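Local coordinates for putative regulatory protein (Streptomyces coelicolor A3, PDB 2PZ9) that probably binds DNA as a dimeric transcriptional regulator of the TetR family, through a predicted helix-turn-helix motif, at residues A[95-100]-A[147-152]. Sequence-based numbering, arbitrary orientation.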
ATOM      1  N   LEU A  95       6.936  18.995  -5.396  1.00 67.13           N
ATOM      2  CA  LEU A  95       5.515  19.189  -5.156  1.00 66.33           C
ATOM      3  C   LEU A  95       5.019  20.542  -5.636  1.00 65.80           C
ATOM      4  O   LEU A  95       5.553  21.582  -5.256  1.00 66.15           O
ATOM      5  CB  LEU A  95       5.152  19.005  -3.682  1.00 66.25           C
ATOM      6  CG  LEU A  95       3.811  19.630  -3.219  1.00 66.57           C
ATOM      7  CD1 LEU A  95       2.564  19.041  -3.899  1.00 65.55           C
ATOM      8  CD2 LEU A  95       3.657  19.547  -1.708  1.00 66.72           C
ATOM      9  N   ASP A  96       3.984  20.513  -6.470  1.00 65.02           N
ATOM     10  CA  ASP A  96       3.296  21.722  -6.867  1.00 64.02           C
ATOM     11  C   ASP A  96       1.931  21.802  -6.186  1.00 63.10           C
ATOM     12  O   ASP A  96       1.011  21.068  -6.567  1.00 62.99           O
ATOM     13  CB  ASP A  96       3.131  21.787  -8.378  1.00 64.11           C
ATOM     14  CG  ASP A  96       2.770  23.191  -8.859  1.00 65.42           C
ATOM     15  OD1 ASP A  96       2.001  23.916  -8.171  1.00 65.07           O
ATOM     16  OD2 ASP A  96       3.269  23.577  -9.937  1.00 67.18           O
ATOM     17  N   PRO A  97       1.793  22.693  -5.174  1.00 61.92           N
ATOM     18  CA  PRO A  97       0.563  22.806  -4.399  1.00 60.95           C
ATOM     19  C   PRO A  97      -0.599  23.336  -5.230  1.00 60.27           C
ATOM     20  O   PRO A  97      -1.760  23.118  -4.880  1.00 60.19           O
ATOM     21  CB  PRO A  97       0.936  23.794  -3.303  1.00 60.46           C
ATOM     22  CG  PRO A  97       2.405  23.767  -3.254  1.00 61.05           C
ATOM     23  CD  PRO A  97       2.814  23.620  -4.665  1.00 61.80           C
ATOM     24  N   ALA A  98      -0.268  23.992  -6.337  1.00 59.46           N
ATOM     25  CA  ALA A  98      -1.244  24.583  -7.237  1.00 58.58           C
ATOM     26  C   ALA A  98      -1.644  23.620  -8.351  1.00 58.12           C
ATOM     27  O   ALA A  98      -2.516  23.939  -9.163  1.00 58.38           O
ATOM     28  CB  ALA A  98      -0.701  25.876  -7.819  1.00 58.75           C
ATOM     29  N   ASP A  99      -1.007  22.453  -8.390  1.00 57.00           N
ATOM     30  CA  ASP A  99      -1.438  21.376  -9.255  1.00 56.22           C
ATOM     31  C   ASP A  99      -1.235  20.043  -8.558  1.00 55.63           C
ATOM     32  O   ASP A  99      -0.273  19.310  -8.798  1.00 56.15           O
ATOM     33  CB  ASP A  99      -0.706  21.413 -10.597  1.00 56.60           C
ATOM     34  CG  ASP A  99      -1.223  20.350 -11.592  1.00 57.22           C
ATOM     35  OD1 ASP A  99      -2.204  19.627 -11.318  1.00 57.91           O
ATOM     36  OD2 ASP A  99      -0.630  20.229 -12.669  1.00 59.09           O
ATOM     37  N   LEU A 100      -2.154  19.729  -7.674  1.00 54.74           N
ATOM     38  CA  LEU A 100      -2.078  18.492  -6.963  1.00 53.79           C
ATOM     39  C   LEU A 100      -2.360  17.267  -7.856  1.00 54.52           C
ATOM     40  O   LEU A 100      -1.651  16.264  -7.730  1.00 54.79           O
ATOM     41  CB  LEU A 100      -2.995  18.550  -5.764  1.00 52.97           C
ATOM     42  CG  LEU A 100      -2.545  19.593  -4.751  1.00 51.76           C
ATOM     43  CD1 LEU A 100      -3.675  19.851  -3.794  1.00 51.97           C
ATOM     44  CD2 LEU A 100      -1.290  19.167  -4.009  1.00 49.94           C
ATOM     45  N   LEU A 147       4.462  19.747   3.886  1.00 58.80           N
ATOM     46  CA  LEU A 147       3.348  20.165   4.715  1.00 58.94           C
ATOM     47  C   LEU A 147       3.396  21.672   4.866  1.00 59.06           C
ATOM     48  O   LEU A 147       2.363  22.330   4.875  1.00 59.17           O
ATOM     49  CB  LEU A 147       3.381  19.481   6.080  1.00 58.98           C
ATOM     50  CG  LEU A 147       3.183  17.961   6.069  1.00 59.21           C
ATOM     51  CD1 LEU A 147       3.531  17.362   7.427  1.00 58.06           C
ATOM     52  CD2 LEU A 147       1.766  17.579   5.634  1.00 58.80           C
ATOM     53  N   ASP A 148       4.591  22.234   4.958  1.00 59.05           N
ATOM     54  CA  ASP A 148       4.677  23.676   4.945  1.00 59.25           C
ATOM     55  C   ASP A 148       4.232  24.283   3.617  1.00 58.93           C
ATOM     56  O   ASP A 148       3.525  25.275   3.602  1.00 58.64           O
ATOM     57  CB  ASP A 148       6.053  24.146   5.385  1.00 59.63           C
ATOM     58  CG  ASP A 148       6.049  24.594   6.826  1.00 61.38           C
ATOM     59  OD1 ASP A 148       5.826  23.738   7.714  1.00 62.75           O
ATOM     60  OD2 ASP A 148       6.219  25.813   7.072  1.00 64.49           O
ATOM     61  N   LYS A 149       4.608  23.646   2.515  1.00 59.32           N
ATOM     62  CA  LYS A 149       4.233  24.080   1.171  1.00 59.76           C
ATOM     63  C   LYS A 149       2.701  24.076   1.046  1.00 59.73           C
ATOM     64  O   LYS A 149       2.099  25.007   0.511  1.00 60.51           O
ATOM     65  CB  LYS A 149       4.887  23.143   0.141  1.00 60.04           C
ATOM     66  CG  LYS A 149       5.601  23.806  -1.059  1.00 61.53           C
ATOM     67  CD  LYS A 149       7.030  23.182  -1.270  1.00 63.76           C
ATOM     68  CE  LYS A 149       7.404  22.790  -2.731  1.00 63.24           C
ATOM     69  NZ  LYS A 149       7.222  23.860  -3.756  1.00 63.39           N
ATOM     70  N   LEU A 150       2.057  23.049   1.579  1.00 59.52           N
ATOM     71  CA  LEU A 150       0.600  23.014   1.585  1.00 59.29           C
ATOM     72  C   LEU A 150      -0.009  24.053   2.531  1.00 59.51           C
ATOM     73  O   LEU A 150      -0.983  24.693   2.161  1.00 59.80           O
ATOM     74  CB  LEU A 150       0.088  21.604   1.882  1.00 59.10           C
ATOM     75  CG  LEU A 150       0.544  20.527   0.875  1.00 59.07           C
ATOM     76  CD1 LEU A 150       0.687  19.157   1.530  1.00 58.51           C
ATOM     77  CD2 LEU A 150      -0.365  20.450  -0.350  1.00 57.24           C
ATOM     78  N   ARG A 151       0.559  24.231   3.728  1.00 59.62           N
ATOM     79  CA  ARG A 151       0.102  25.271   4.648  1.00 60.30           C
ATOM     80  C   ARG A 151       0.076  26.583   3.892  1.00 60.99           C
ATOM     81  O   ARG A 151      -0.858  27.369   4.023  1.00 60.93           O
ATOM     82  CB  ARG A 151       1.012  25.387   5.876  1.00 60.21           C
ATOM     83  CG  ARG A 151       0.488  24.666   7.118  1.00 60.48           C
ATOM     84  CD  ARG A 151       1.601  24.159   8.047  1.00 60.31           C
ATOM     85  NE  ARG A 151       1.337  22.758   8.412  1.00 61.00           N
ATOM     86  CZ  ARG A 151       2.240  21.864   8.845  1.00 60.66           C
ATOM     87  NH1 ARG A 151       3.525  22.182   9.007  1.00 59.61           N
ATOM     88  NH2 ARG A 151       1.848  20.620   9.119  1.00 59.56           N
ATOM     89  N   ASP A 152       1.095  26.784   3.059  1.00 61.95           N
ATOM     90  CA  ASP A 152       1.237  28.009   2.272  1.00 62.85           C
ATOM     91  C   ASP A 152       0.180  28.132   1.206  1.00 63.19           C
ATOM     92  O   ASP A 152      -0.406  29.192   1.046  1.00 63.55           O
ATOM     93  CB  ASP A 152       2.606  28.069   1.618  1.00 62.84           C
ATOM     94  CG  ASP A 152       3.710  28.287   2.618  1.00 64.23           C
ATOM     95  OD1 ASP A 152       3.394  28.693   3.770  1.00 65.00           O
ATOM     96  OD2 ASP A 152       4.892  28.055   2.253  1.00 64.73           O
TER
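Asp-99 OD1 is gripped twice: it N-caps helix 100-113 by accepting from Gly-102 N, and it forms a salt bridge with Arg-215 NE. Across the two segments the polar link is the ammonium of Lys-149. Its NZ gives a weak hydrogen bond to the carbonyl oxygen of Leu-95, 3.2 Å from NZ to O, and a hydrogen bond to Gln-94 OE1. The lysine chain bends at chi2, chi3 and chi4 to get there. On the way it crosses the ring of Pro-97 at about a right angle, with Pro-97 CG 3.9 Å from Lys-149 CG. The carboxylate of Asp-96 is nearby but not in contact, so its charge may add a mild attraction for the ammonium.

The rest of the contact is apolar, and its leucines are buried. Leu-95 has CG anti to its backbone N (chi1 160°), and its CD2 lies 4.2 Å from Leu-150 CG. Leu-100 meets the same leucine obliquely, methyl to methyl, with its CD2 4.0 Å from Leu-150 CD2. Leu-150 also packs on Leu-159 and on Leu-169 of helix 165-176.

Local bonds shape the loop. Asp-96 to Asp-99 form a type I beta turn. Asp-96 OD1 uses its anti lone pair to accept from Ala-98 N at 2.9 Å, an Asx turn.

Elsewhere on helix 139-155, Arg-151 NH2 makes a hydrogen bond to Gln-192 OE1 of the second subunit. The loop joining helix 74-92 to helix 100-113 thus packs on helix 139-155, in the all-helical fold of TetR-family regulators.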